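Local coordinates for protein glutathione S-transferase domain (Xanthobacter autotrophicus, PDB 4HZ2) that binds glutathione and probably acts as a glutathione S-transferase, a dimeric enzyme with a thioredoxin-like N-terminal domain and a helical C-terminal domain, at residues B[77-80]-B[81-85]; B[39-43]-B[44-48]. All blocks are in the same frame, centred on the assembly; numbering follows the deposited sequence.

Contact 1 of 2, residues B[77-80]-B[81-85]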
# COMPACT_ATOMS: atom_id res chain seq x y z
N VAL B 77 -16.40 -4.07 3.35
CA VAL B 77 -17.10 -5.08 4.14
C VAL B 77 -17.90 -4.34 5.22
O VAL B 77 -17.35 -3.55 5.98
CB VAL B 77 -16.10 -6.06 4.80
CG1 VAL B 77 -16.82 -7.02 5.76
CG2 VAL B 77 -15.31 -6.81 3.72
N VAL B 78 -19.20 -4.62 5.30
CA VAL B 78 -20.03 -3.98 6.30
C VAL B 78 -20.49 -5.03 7.31
O VAL B 78 -21.08 -6.04 6.93
CB VAL B 78 -21.24 -3.25 5.69
CG1 VAL B 78 -22.05 -2.56 6.78
CG2 VAL B 78 -20.79 -2.24 4.63
N LEU B 79 -20.17 -4.80 8.58
CA LEU B 79 -20.44 -5.74 9.68
C LEU B 79 -21.90 -5.64 10.08
O LEU B 79 -22.58 -4.67 9.74
CB LEU B 79 -19.54 -5.44 10.88
CG LEU B 79 -18.04 -5.27 10.61
CD1 LEU B 79 -17.24 -5.06 11.90
CD2 LEU B 79 -17.54 -6.49 9.85
N ASP B 80 -22.39 -6.63 10.83
CA ASP B 80 -23.81 -6.65 11.16
C ASP B 80 -24.21 -5.44 12.02
O ASP B 80 -25.38 -5.10 12.10
CB ASP B 80 -24.20 -7.96 11.84
CG ASP B 80 -23.31 -8.29 13.02
OD1 ASP B 80 -22.43 -7.47 13.37
OD2 ASP B 80 -23.48 -9.39 13.60
N ASP B 81 -23.23 -4.79 12.63
CA ASP B 81 -23.48 -3.58 13.40
C ASP B 81 -23.36 -2.28 12.59
O ASP B 81 -23.44 -1.19 13.15
CB ASP B 81 -22.59 -3.54 14.65
CG ASP B 81 -21.15 -3.13 14.36
OD1 ASP B 81 -20.80 -2.89 13.18
OD2 ASP B 81 -20.38 -3.06 15.33
N GLY B 82 -23.20 -2.39 11.28
CA GLY B 82 -23.08 -1.20 10.42
C GLY B 82 -21.70 -0.63 10.13
O GLY B 82 -21.55 0.22 9.25
N THR B 83 -20.70 -1.06 10.89
CA THR B 83 -19.30 -0.69 10.66
C THR B 83 -18.82 -1.05 9.26
O THR B 83 -18.93 -2.22 8.84
CB THR B 83 -18.38 -1.38 11.68
OG1 THR B 83 -18.84 -1.10 13.00
CG2 THR B 83 -16.94 -0.89 11.54
N ALA B 84 -18.28 -0.06 8.55
CA ALA B 84 -17.78 -0.27 7.20
C ALA B 84 -16.26 -0.33 7.17
O ALA B 84 -15.59 0.62 7.57
CB ALA B 84 -18.27 0.82 6.26
N LEU B 85 -15.74 -1.46 6.70
CA LEU B 85 -14.31 -1.70 6.59
C LEU B 85 -13.92 -1.59 5.12
O LEU B 85 -14.64 -2.05 4.23
CB LEU B 85 -13.96 -3.10 7.13
CG LEU B 85 -14.33 -3.39 8.60
CD1 LEU B 85 -13.94 -4.81 9.00
CD2 LEU B 85 -13.72 -2.38 9.58

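Contact 2 of 2, residues B[39-43]-B[44-48]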
# COMPACT_ATOMS: atom_id res chain seq x y z
N GLN B 39 -12.24 -14.28 0.33
CA GLN B 39 -11.44 -15.43 0.68
C GLN B 39 -11.08 -15.46 2.16
O GLN B 39 -11.15 -16.53 2.80
CB GLN B 39 -10.14 -15.43 -0.16
CG GLN B 39 -9.25 -16.64 0.06
CD GLN B 39 -9.91 -17.94 -0.43
OE1 GLN B 39 -9.82 -18.32 -1.63
NE2 GLN B 39 -10.57 -18.62 0.48
N ILE B 40 -10.68 -14.32 2.75
CA ILE B 40 -10.35 -14.36 4.18
C ILE B 40 -11.61 -14.54 5.04
O ILE B 40 -11.56 -15.18 6.08
CB ILE B 40 -9.56 -13.11 4.63
CG1 ILE B 40 -8.90 -13.35 5.98
CG2 ILE B 40 -10.42 -11.85 4.60
CD1 ILE B 40 -7.87 -14.46 5.96
N LEU B 41 -12.74 -13.97 4.62
CA LEU B 41 -14.00 -14.22 5.36
C LEU B 41 -14.38 -15.70 5.36
O LEU B 41 -14.78 -16.28 6.40
CB LEU B 41 -15.15 -13.37 4.80
CG LEU B 41 -15.00 -11.88 5.08
CD1 LEU B 41 -16.17 -11.10 4.50
CD2 LEU B 41 -14.91 -11.64 6.58
N SER B 42 -14.25 -16.35 4.21
CA SER B 42 -14.58 -17.76 4.13
C SER B 42 -13.59 -18.60 4.95
O SER B 42 -14.00 -19.52 5.66
CB SER B 42 -14.71 -18.24 2.67
OG SER B 42 -13.45 -18.34 2.02
N LEU B 43 -12.29 -18.27 4.87
CA LEU B 43 -11.25 -19.01 5.62
C LEU B 43 -11.45 -18.90 7.13
O LEU B 43 -11.10 -19.81 7.89
CB LEU B 43 -9.84 -18.51 5.25
CG LEU B 43 -9.38 -18.95 3.86
CD1 LEU B 43 -8.15 -18.16 3.44
CD2 LEU B 43 -9.10 -20.45 3.87
N THR B 44 -12.02 -17.79 7.58
CA THR B 44 -12.14 -17.56 9.02
C THR B 44 -13.58 -17.80 9.50
O THR B 44 -13.93 -17.48 10.64
CB THR B 44 -11.66 -16.16 9.42
OG1 THR B 44 -12.42 -15.17 8.72
CG2 THR B 44 -10.16 -16.00 9.12
N GLY B 45 -14.41 -18.39 8.64
CA GLY B 45 -15.70 -18.92 9.10
C GLY B 45 -16.83 -17.91 9.13
O GLY B 45 -17.85 -18.14 9.77
N HIS B 46 -16.67 -16.80 8.42
CA HIS B 46 -17.71 -15.78 8.41
C HIS B 46 -18.66 -15.95 7.23
O HIS B 46 -18.22 -16.02 6.08
CB HIS B 46 -17.10 -14.37 8.36
CG HIS B 46 -16.38 -13.99 9.60
ND1 HIS B 46 -15.01 -14.12 9.74
CD2 HIS B 46 -16.83 -13.50 10.79
CE1 HIS B 46 -14.65 -13.72 10.94
NE2 HIS B 46 -15.73 -13.34 11.60
N ASP B 47 -19.96 -16.00 7.52
CA ASP B 47 -20.98 -15.91 6.49
C ASP B 47 -21.14 -14.46 6.05
O ASP B 47 -21.08 -13.54 6.88
CB ASP B 47 -22.32 -16.42 7.02
CG ASP B 47 -22.50 -17.91 6.81
OD1 ASP B 47 -21.81 -18.47 5.93
OD2 ASP B 47 -23.32 -18.51 7.52
N PHE B 48 -21.37 -14.24 4.76
CA PHE B 48 -21.57 -12.88 4.25
C PHE B 48 -22.50 -12.89 3.05
O PHE B 48 -22.68 -13.92 2.39
CB PHE B 48 -20.24 -12.21 3.86
CG PHE B 48 -19.43 -13.00 2.87
CD1 PHE B 48 -18.54 -13.98 3.29
CD2 PHE B 48 -19.58 -12.78 1.51
CE1 PHE B 48 -17.80 -14.71 2.37
CE2 PHE B 48 -18.86 -13.52 0.59
CZ PHE B 48 -17.96 -14.48 1.02

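Contact 1 of 2, residues B[77-80]-B[81-85]
L79 and T83 lie alongside each other where the strands run into their turn, their side chains pointing the same way. CD1 of L79 lies 3.9 Å from CB of T83, while CD2 meets CD1 of L85 at 4.1 Å, the two leucines crossing at a slant. On this face V77 and L85 form a hydrogen-bonded pair (N to O both ways), and helix 88-96 covers the aliphatic groups through I91, H94 and F95. V78 and A84, a non-hydrogen-bonded pair, point to the other face, small alanine opposite branched valine.

Polar chemistry takes over at the turn. D81 swings CG between its backbone N and carbonyl carbon (chi1 78°), bringing OD1 back to accept from T83 N (2.9 Å) and T83 OG1 (2.7 Å), on its anti and syn sides. At the positive phi of G82 (92°) a CB would press on the preceding carbonyl oxygen, hence glycine; its N reaches L79 O at 2.8 Å. L79 N returns a nearly straight bond to T83 O (168°). This antiparallel hairpin of the thioredoxin-like domain has a type I turn from L79 to G82 with a G1 bulge at G82, overlapped by an Asx turn starting at D81.

Contact 2 of 2, residues B[39-43]-B[44-48]
T44 and I40 open the set of hydrogen bonds that finish the helix. I40 O takes two donors from the same residue, T44 N at 3.0 Å and T44 OG1 at 2.8 Å, which arrive from opposite faces of the carbonyl plane. The hydroxyl can do this because chi1 of 59° sets OG1 between its own N and carbonyl carbon, turned back toward the last helical turn. H46 ND1 donates to T44 OG1 at 3.0 Å, and that oxygen lies in the plane of the imidazole, at its edge, which helps to set the rotation of the ring, together with the edge-to-face contact with F95. Threonine fits here because its methyl, CG2, 4.2 Å from I40 CD1, gives it an apolar side as well.

The helix ends in a Schellman motif. H46 N binds L41 O at 2.8 Å, and G45 N reaches S42 O at 3.2 Å from well above the carbonyl plane. G45 is the C-prime residue, and its positive phi of 86° is a conformation that glycine adopts without a clash between a CB and the preceding carbonyl oxygen.

Apolar contacts complete the join. L41, a buried leucine, is shared by two partners: CB touches F48 CD1 at 3.8 Å, with the phenyl ring met obliquely, while CD2 packs on H46 CB at 3.9 Å, the two side chains crossing at about a right angle. The loop is thus folded back along the helix it has just left.

Outside the two segments, L41 and F48 both rest on I25 of strand 24-27, and I40 reaches L92, F95 and A96 of helix 88-96. I40 and L43 also touch L181 of helix 178-187, so the end of helix 32-43 is wedged between the sheet and the neighbouring helices just before the chain enters strand 49-52.

Both contacts lie in the N-terminal glutathione-binding domain, with centres about 14 Å apart and nearest atoms about 4 Å apart without touching. Contact 1 joins the two strands of a hairpin at the sheet margin; contact 2 ends a helix and leads toward the strand at the other margin. Each combines a buried apolar part with an exposed glycine at its bend. Side-chain bonds supplement the backbone ones: a carboxylate in contact 1, a hydroxyl and an imidazole in contact 2. F95 of helix 88-96 is common to both, meeting L79 and L85 as well as I40, L41 and H46. Only contact 1 reaches the second subunit, through R111 and L107 of that chain.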